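Local structure of alkaline phosphatase D (Bacillus subtilis, 2YEQ) at residues Y182-A187 with Q240-H245; R235-Q240 with P254-M259. The protein hydrolyses phosphate esters as an alkaline phosphatase and phosphodiesterase, using an active site that holds iron and calcium. One frame throughout, in Å; residues are numbered along the deposited sequence.

Following the chain from the N terminus, helix 179-190 comes first and supplies residues 182-187. Helix 228-245 follows and serves both contacts, with its two segments sharing Q240. Contact 1 closes a span of 52 residues by packing the two helices together. Contact 2 closes a much shorter span of 13 residues, folding the loop at 254-259 back onto the helix it has just left. The segments alternate along the chain, so the two contacts cross and neither nests in the other. They also touch directly, through Y182 against A238 and through Y243 against P254 and M259. Helix 228-245 thus joins helix 179-190 to the loop that leads into strand 263-267.

Contact 1: residues Y182-A187 with Q240-H245; sequences YRNRHA and QAYYEH. With EDO (1,2-ethanediol), chain B; EDO (1,2-ethanediol), chain C.
R183 and E244 meet because both place CG anti to their carbonyl carbons (chi1 -75° in R183) and then run out extended. The guanidinium grips the carboxylate side-on as a salt bridge. R183 NE bonds E244 OE1 at 2.7 Å, and R183 NH2 bonds E244 OE2 at 2.7 Å. Both oxygens are met on the syn side by nearly straight bonds. The two planes are turned 27° from each other, so the bidentate pair is twisted, although both oxygens lie near the guanidinium plane. Q240 NE2 reaches E244 OE2 at 2.9 Å from the other face of the carboxylate. OE2 therefore has two donors, which should fix the rotation of the carboxylate.

H186 CB sits squarely over the H245 ring, 3.5 Å from its centroid, as a CH-pi contact. The rings are near parallel but slid apart. H245 ND1 donates to A241 O at 2.8 Å, which, with the bond from R28 to H245 NE2, should hold the ring's rotation. That same carbonyl oxygen lies over one face of the H186 ring. The small A241 lies where the backbones approach most closely, with its CB against Y182 CB at 3.5 Å.

R183 is a knob in the hole formed by Q240, A241, E244 and H245. The axes of the two short segments approach to 9.1 Å and cross at -39°. W26 and R28 of strand 23-28 and H76 of strand 74-79 bond the C-terminal end of helix 228-245 at one edge of a mixed sheet, and helix 179-190 packs alongside it.

Contact 2: residues R235-Q240 with P254-M259; sequences RAAAYQ and PNGPDM. With EDO (1,2-ethanediol), chain C; EDO (1,2-ethanediol), chain D.
A type II' beta turn, N255 to D258, lies against helix 228-245 and meets R235, A236 and Y239. Backbone bonds run both ways between N255 and D258. A CB on G256 would clash with P257 CD.

R235 reaches the turn with CG anti to its backbone N and a bend at chi3 (93°). This brings its guanidinium side-on to one atom: R235 NE and R235 NH2 both bond P257 O at 2.8 Å. NE lies in the carbonyl plane, whereas NH2 comes from 44° above it. R235 NH2 also makes a long salt bridge to D258 OD1, 3.4 Å away. A leucine in place of R235 would probably leave the P257 carbonyl without these two donors and D258 without this cation.

A236 CB packs on G256 C at 3.6 Å. A water donates to both A236 O and G256 O, each 2.7 Å away. The O2 of an ethanediol, probably from the crystallisation liquor, joins this water to Q240 OE1. Y239 CE2 comes obliquely to 3.3 Å from P257 O, the same oxygen that R235 grips, and R235 CG lies over one face of the Y239 ring, offset toward its rim. M259 SD lies obliquely 5.2 Å from the Y239 ring centroid, a Met-aromatic contact.

N219 and Q280 take R235 NH1. Y239 OH bonds Y217 OH, and its ring stacks on W208, just ahead of the calcium ligands D209 and D210 in sequence. Glycine at the second position, with positive phi, is typical of a type II' turn; here an arginine from the facing helix bonds the carbonyl of the third residue, P257.

Contact 1: residues Y182-A187 with Q240-H245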
loop_
_atom_site.group_PDB
_atom_site.type_symbol
_atom_site.label_atom_id
_atom_site.label_comp_id
_atom_site.label_asym_id
_atom_site.label_seq_id
_atom_site.Cartn_x
_atom_site.Cartn_y
_atom_site.Cartn_z
ATOM N N TYR A 182 -15.796 -7.671 7.696
ATOM C CA TYR A 182 -14.450 -7.407 7.154
ATOM C C TYR A 182 -13.948 -8.539 6.274
ATOM O O TYR A 182 -13.318 -8.302 5.238
ATOM C CB TYR A 182 -13.427 -7.114 8.280
ATOM C CG TYR A 182 -13.487 -5.686 8.727
ATOM C CD1 TYR A 182 -12.773 -4.691 8.049
ATOM C CD2 TYR A 182 -14.260 -5.309 9.831
ATOM C CE1 TYR A 182 -12.847 -3.349 8.443
ATOM C CE2 TYR A 182 -14.350 -3.982 10.232
ATOM C CZ TYR A 182 -13.637 -3.002 9.546
ATOM O OH TYR A 182 -13.727 -1.699 9.965
ATOM N N ARG A 183 -14.199 -9.768 6.693
ATOM C CA ARG A 183 -13.822 -10.943 5.904
ATOM C C ARG A 183 -14.517 -10.926 4.542
ATOM O O ARG A 183 -13.868 -11.172 3.499
ATOM C CB ARG A 183 -14.160 -12.229 6.647
ATOM C CG ARG A 183 -13.247 -12.578 7.773
ATOM C CD ARG A 183 -13.868 -13.718 8.606
ATOM N NE ARG A 183 -12.909 -14.324 9.502
ATOM C CZ ARG A 183 -13.202 -15.242 10.410
ATOM N NH1 ARG A 183 -14.449 -15.672 10.564
ATOM N NH2 ARG A 183 -12.247 -15.755 11.138
ATOM N N ASN A 184 -15.815 -10.618 4.548
ATOM C CA ASN A 184 -16.581 -10.573 3.325
ATOM C C ASN A 184 -16.144 -9.433 2.407
ATOM O O ASN A 184 -16.142 -9.566 1.172
ATOM C CB ASN A 184 -18.091 -10.517 3.609
ATOM C CG ASN A 184 -18.620 -11.818 4.204
ATOM O OD1 ASN A 184 -17.947 -12.848 4.135
ATOM N ND2 ASN A 184 -19.810 -11.767 4.819
ATOM N N ARG A 185 -15.765 -8.302 2.994
ATOM C CA ARG A 185 -15.281 -7.197 2.174
ATOM C C ARG A 185 -13.921 -7.574 1.544
ATOM O O ARG A 185 -13.710 -7.293 0.365
ATOM C CB ARG A 185 -15.130 -5.930 3.003
ATOM C CG ARG A 185 -14.669 -4.717 2.224
ATOM C CD ARG A 185 -15.627 -4.303 1.158
ATOM N NE ARG A 185 -17.038 -4.193 1.554
ATOM C CZ ARG A 185 -17.654 -3.097 1.983
ATOM N NH1 ARG A 185 -16.982 -1.954 2.155
ATOM N NH2 ARG A 185 -18.975 -3.144 2.243
ATOM N N HIS A 186 -13.011 -8.162 2.317
ATOM C CA HIS A 186 -11.739 -8.683 1.738
ATOM C C HIS A 186 -12.012 -9.671 0.598
ATOM O O HIS A 186 -11.364 -9.621 -0.439
ATOM C CB HIS A 186 -10.808 -9.338 2.754
ATOM C CG HIS A 186 -9.948 -8.361 3.502
ATOM N ND1 HIS A 186 -8.631 -8.036 3.285
ATOM C CD2 HIS A 186 -10.323 -7.576 4.493
ATOM C CE1 HIS A 186 -8.254 -7.117 4.178
ATOM N NE2 HIS A 186 -9.283 -6.795 4.894
ATOM N N ALA A 187 -12.995 -10.547 0.784
ATOM C CA ALA A 187 -13.374 -11.488 -0.254
ATOM C C ALA A 187 -13.923 -10.792 -1.497
ATOM O O ALA A 187 -13.628 -11.228 -2.618
ATOM C CB ALA A 187 -14.382 -12.510 0.297
ATOM N N GLN A 240 -7.614 -8.716 12.241
ATOM C CA GLN A 240 -7.709 -10.166 12.062
ATOM C C GLN A 240 -8.028 -10.507 10.589
ATOM O O GLN A 240 -7.371 -11.362 10.004
ATOM C CB GLN A 240 -8.768 -10.817 12.983
ATOM C CG GLN A 240 -8.768 -12.360 12.832
ATOM C CD GLN A 240 -9.559 -13.118 13.909
ATOM O OE1 GLN A 240 -9.672 -12.685 15.068
ATOM N NE2 GLN A 240 -10.060 -14.291 13.536
ATOM N N ALA A 241 -9.019 -9.845 10.014
ATOM C CA ALA A 241 -9.416 -10.087 8.613
ATOM C C ALA A 241 -8.271 -9.776 7.649
ATOM O O ALA A 241 -8.093 -10.476 6.637
ATOM C CB ALA A 241 -10.619 -9.283 8.231
ATOM N N TYR A 242 -7.481 -8.751 7.978
ATOM C CA TYR A 242 -6.320 -8.394 7.160
ATOM C C TYR A 242 -5.284 -9.505 7.200
ATOM O O TYR A 242 -4.840 -9.982 6.166
ATOM C CB TYR A 242 -5.723 -7.084 7.656
ATOM C CG TYR A 242 -4.647 -6.484 6.784
ATOM C CD1 TYR A 242 -4.967 -5.642 5.743
ATOM C CD2 TYR A 242 -3.306 -6.712 7.052
ATOM C CE1 TYR A 242 -3.961 -5.072 4.935
ATOM C CE2 TYR A 242 -2.304 -6.128 6.277
ATOM C CZ TYR A 242 -2.644 -5.308 5.237
ATOM O OH TYR A 242 -1.639 -4.732 4.491
ATOM N N TYR A 243 -4.916 -9.941 8.402
ATOM C CA TYR A 243 -4.034 -11.064 8.551
ATOM C C TYR A 243 -4.530 -12.277 7.736
ATOM O O TYR A 243 -3.745 -12.892 7.014
ATOM C CB TYR A 243 -3.837 -11.475 10.026
ATOM C CG TYR A 243 -3.034 -12.739 10.143
ATOM C CD1 TYR A 243 -1.639 -12.714 10.065
ATOM C CD2 TYR A 243 -3.660 -13.986 10.238
ATOM C CE1 TYR A 243 -0.896 -13.874 10.124
ATOM C CE2 TYR A 243 -2.922 -15.147 10.288
ATOM C CZ TYR A 243 -1.532 -15.092 10.228
ATOM O OH TYR A 243 -0.785 -16.254 10.286
ATOM N N GLU A 244 -5.804 -12.633 7.907
ATOM C CA GLU A 244 -6.377 -13.815 7.254
ATOM C C GLU A 244 -6.203 -13.730 5.732
ATOM O O GLU A 244 -6.081 -14.748 5.084
ATOM C CB GLU A 244 -7.857 -13.986 7.635
ATOM C CG GLU A 244 -8.032 -14.415 9.104
ATOM C CD GLU A 244 -9.436 -14.334 9.643
ATOM O OE1 GLU A 244 -10.296 -13.714 8.987
ATOM O OE2 GLU A 244 -9.667 -14.889 10.764
ATOM N N HIS A 245 -6.198 -12.525 5.169
ATOM C CA HIS A 245 -6.157 -12.374 3.721
ATOM C C HIS A 245 -4.812 -11.943 3.142
ATOM O O HIS A 245 -4.698 -11.766 1.943
ATOM C CB HIS A 245 -7.275 -11.450 3.242
ATOM C CG HIS A 245 -8.629 -12.045 3.431
ATOM N ND1 HIS A 245 -9.281 -12.020 4.644
ATOM C CD2 HIS A 245 -9.415 -12.755 2.586
ATOM C CE1 HIS A 245 -10.423 -12.678 4.529
ATOM N NE2 HIS A 245 -10.527 -13.128 3.292
HETATM C C1 EDO B . -21.363 -10.055 7.073
HETATM O O1 EDO B . -22.424 -10.643 7.850
HETATM C C2 EDO B . -21.882 -9.036 6.050
HETATM O O2 EDO B . -21.119 -9.075 4.837
HETATM C C1 EDO C . -7.117 -11.920 18.833
HETATM O O1 EDO C . -6.855 -13.012 19.709
HETATM C C2 EDO C . -7.939 -12.357 17.621
HETATM O O2 EDO C . -7.583 -11.591 16.469
#

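Contact 2: residues R235-Q240 with P254-M259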
loop_
_atom_site.group_PDB
_atom_site.type_symbol
_atom_site.label_atom_id
_atom_site.label_comp_id
_atom_site.label_asym_id
_atom_site.label_seq_id
_atom_site.Cartn_x
_atom_site.Cartn_y
_atom_site.Cartn_z
ATOM N N ARG A 235 -11.222 -2.373 15.273
ATOM C CA ARG A 235 -9.841 -2.539 14.874
ATOM C C ARG A 235 -9.365 -3.975 15.035
ATOM O O ARG A 235 -8.644 -4.489 14.172
ATOM C CB ARG A 235 -8.904 -1.583 15.632
ATOM C CG ARG A 235 -7.571 -1.382 14.929
ATOM C CD ARG A 235 -6.700 -0.349 15.625
ATOM N NE ARG A 235 -5.778 -0.935 16.595
ATOM C CZ ARG A 235 -4.803 -0.259 17.197
ATOM N NH1 ARG A 235 -4.667 1.033 16.958
ATOM N NH2 ARG A 235 -3.990 -0.858 18.045
ATOM N N ALA A 236 -9.773 -4.640 16.105
ATOM C CA ALA A 236 -9.464 -6.044 16.285
ATOM C C ALA A 236 -10.036 -6.925 15.150
ATOM O O ALA A 236 -9.345 -7.810 14.654
ATOM C CB ALA A 236 -9.948 -6.560 17.689
ATOM N N ALA A 237 -11.280 -6.681 14.768
ATOM C CA ALA A 237 -11.930 -7.398 13.667
ATOM C C ALA A 237 -11.206 -7.142 12.326
ATOM O O ALA A 237 -10.924 -8.081 11.585
ATOM C CB ALA A 237 -13.370 -6.987 13.557
ATOM N N ALA A 238 -10.927 -5.870 12.041
ATOM C CA ALA A 238 -10.245 -5.449 10.810
ATOM C C ALA A 238 -8.848 -6.012 10.697
ATOM O O ALA A 238 -8.443 -6.480 9.634
ATOM C CB ALA A 238 -10.193 -3.925 10.732
ATOM N N TYR A 239 -8.090 -5.947 11.786
ATOM C CA TYR A 239 -6.733 -6.478 11.786
ATOM C C TYR A 239 -6.693 -7.991 11.592
ATOM O O TYR A 239 -5.812 -8.498 10.864
ATOM C CB TYR A 239 -5.974 -6.083 13.057
ATOM C CG TYR A 239 -5.481 -4.641 13.141
ATOM C CD1 TYR A 239 -5.772 -3.706 12.164
ATOM C CD2 TYR A 239 -4.689 -4.236 14.207
ATOM C CE1 TYR A 239 -5.283 -2.379 12.251
ATOM C CE2 TYR A 239 -4.196 -2.943 14.304
ATOM C CZ TYR A 239 -4.505 -2.017 13.340
ATOM O OH TYR A 239 -4.025 -0.722 13.428
ATOM N N GLN A 240 -7.614 -8.716 12.241
ATOM C CA GLN A 240 -7.709 -10.166 12.062
ATOM C C GLN A 240 -8.028 -10.507 10.589
ATOM O O GLN A 240 -7.371 -11.362 10.004
ATOM C CB GLN A 240 -8.768 -10.817 12.983
ATOM C CG GLN A 240 -8.768 -12.360 12.832
ATOM C CD GLN A 240 -9.559 -13.118 13.909
ATOM O OE1 GLN A 240 -9.672 -12.685 15.068
ATOM N NE2 GLN A 240 -10.060 -14.291 13.536
ATOM N N PRO A 254 -2.336 -11.172 14.822
ATOM C CA PRO A 254 -2.793 -10.146 15.745
ATOM C C PRO A 254 -3.157 -10.720 17.106
ATOM O O PRO A 254 -3.361 -11.923 17.240
ATOM C CB PRO A 254 -4.023 -9.548 15.051
ATOM C CG PRO A 254 -4.499 -10.613 14.149
ATOM C CD PRO A 254 -3.281 -11.372 13.720
ATOM N N ASN A 255 -3.175 -9.854 18.107
ATOM C CA ASN A 255 -3.639 -10.188 19.445
ATOM C C ASN A 255 -4.562 -9.056 19.839
ATOM O O ASN A 255 -4.122 -7.954 20.154
ATOM C CB ASN A 255 -2.471 -10.313 20.414
ATOM C CG ASN A 255 -2.913 -10.737 21.813
ATOM O OD1 ASN A 255 -4.012 -11.217 22.007
ATOM N ND2 ASN A 255 -2.055 -10.529 22.785
ATOM N N GLY A 256 -5.860 -9.325 19.757
ATOM C CA GLY A 256 -6.878 -8.315 19.882
ATOM C C GLY A 256 -6.643 -7.177 18.901
ATOM O O GLY A 256 -6.425 -7.402 17.697
ATOM N N PRO A 257 -6.648 -5.954 19.411
ATOM C CA PRO A 257 -6.505 -4.790 18.548
ATOM C C PRO A 257 -5.052 -4.457 18.126
ATOM O O PRO A 257 -4.843 -3.438 17.475
ATOM C CB PRO A 257 -7.041 -3.668 19.434
ATOM C CG PRO A 257 -6.571 -4.069 20.806
ATOM C CD PRO A 257 -6.766 -5.562 20.839
ATOM N N ASP A 258 -4.092 -5.281 18.511
ATOM C CA ASP A 258 -2.671 -5.030 18.273
ATOM C C ASP A 258 -2.084 -6.027 17.289
ATOM O O ASP A 258 -2.397 -7.217 17.350
ATOM C CB ASP A 258 -1.890 -5.129 19.579
ATOM C CG ASP A 258 -2.447 -4.197 20.650
ATOM O OD1 ASP A 258 -2.637 -2.993 20.373
ATOM O OD2 ASP A 258 -2.747 -4.687 21.745
ATOM N N MET A 259 -1.194 -5.542 16.412
ATOM C CA MET A 259 -0.640 -6.381 15.348
ATOM C C MET A 259 0.695 -5.827 14.824
ATOM O O MET A 259 0.773 -4.666 14.415
ATOM C CB MET A 259 -1.661 -6.481 14.219
ATOM C CG MET A 259 -1.240 -7.363 13.059
ATOM S SD MET A 259 -2.618 -7.742 11.949
ATOM C CE MET A 259 -1.700 -8.184 10.450
HETATM C C1 EDO C . -7.117 -11.920 18.833
HETATM O O1 EDO C . -6.855 -13.012 19.709
HETATM C C2 EDO C . -7.939 -12.357 17.621
HETATM O O2 EDO C . -7.583 -11.591 16.469
HETATM C C1 EDO D . -5.975 -15.623 16.890
HETATM O O1 EDO D . -5.343 -14.366 16.594
HETATM C C2 EDO D . -7.102 -15.937 15.906
HETATM O O2 EDO D . -8.292 -16.329 16.590
HETATM O O HOH W 1 -7.403 -9.108 15.916
#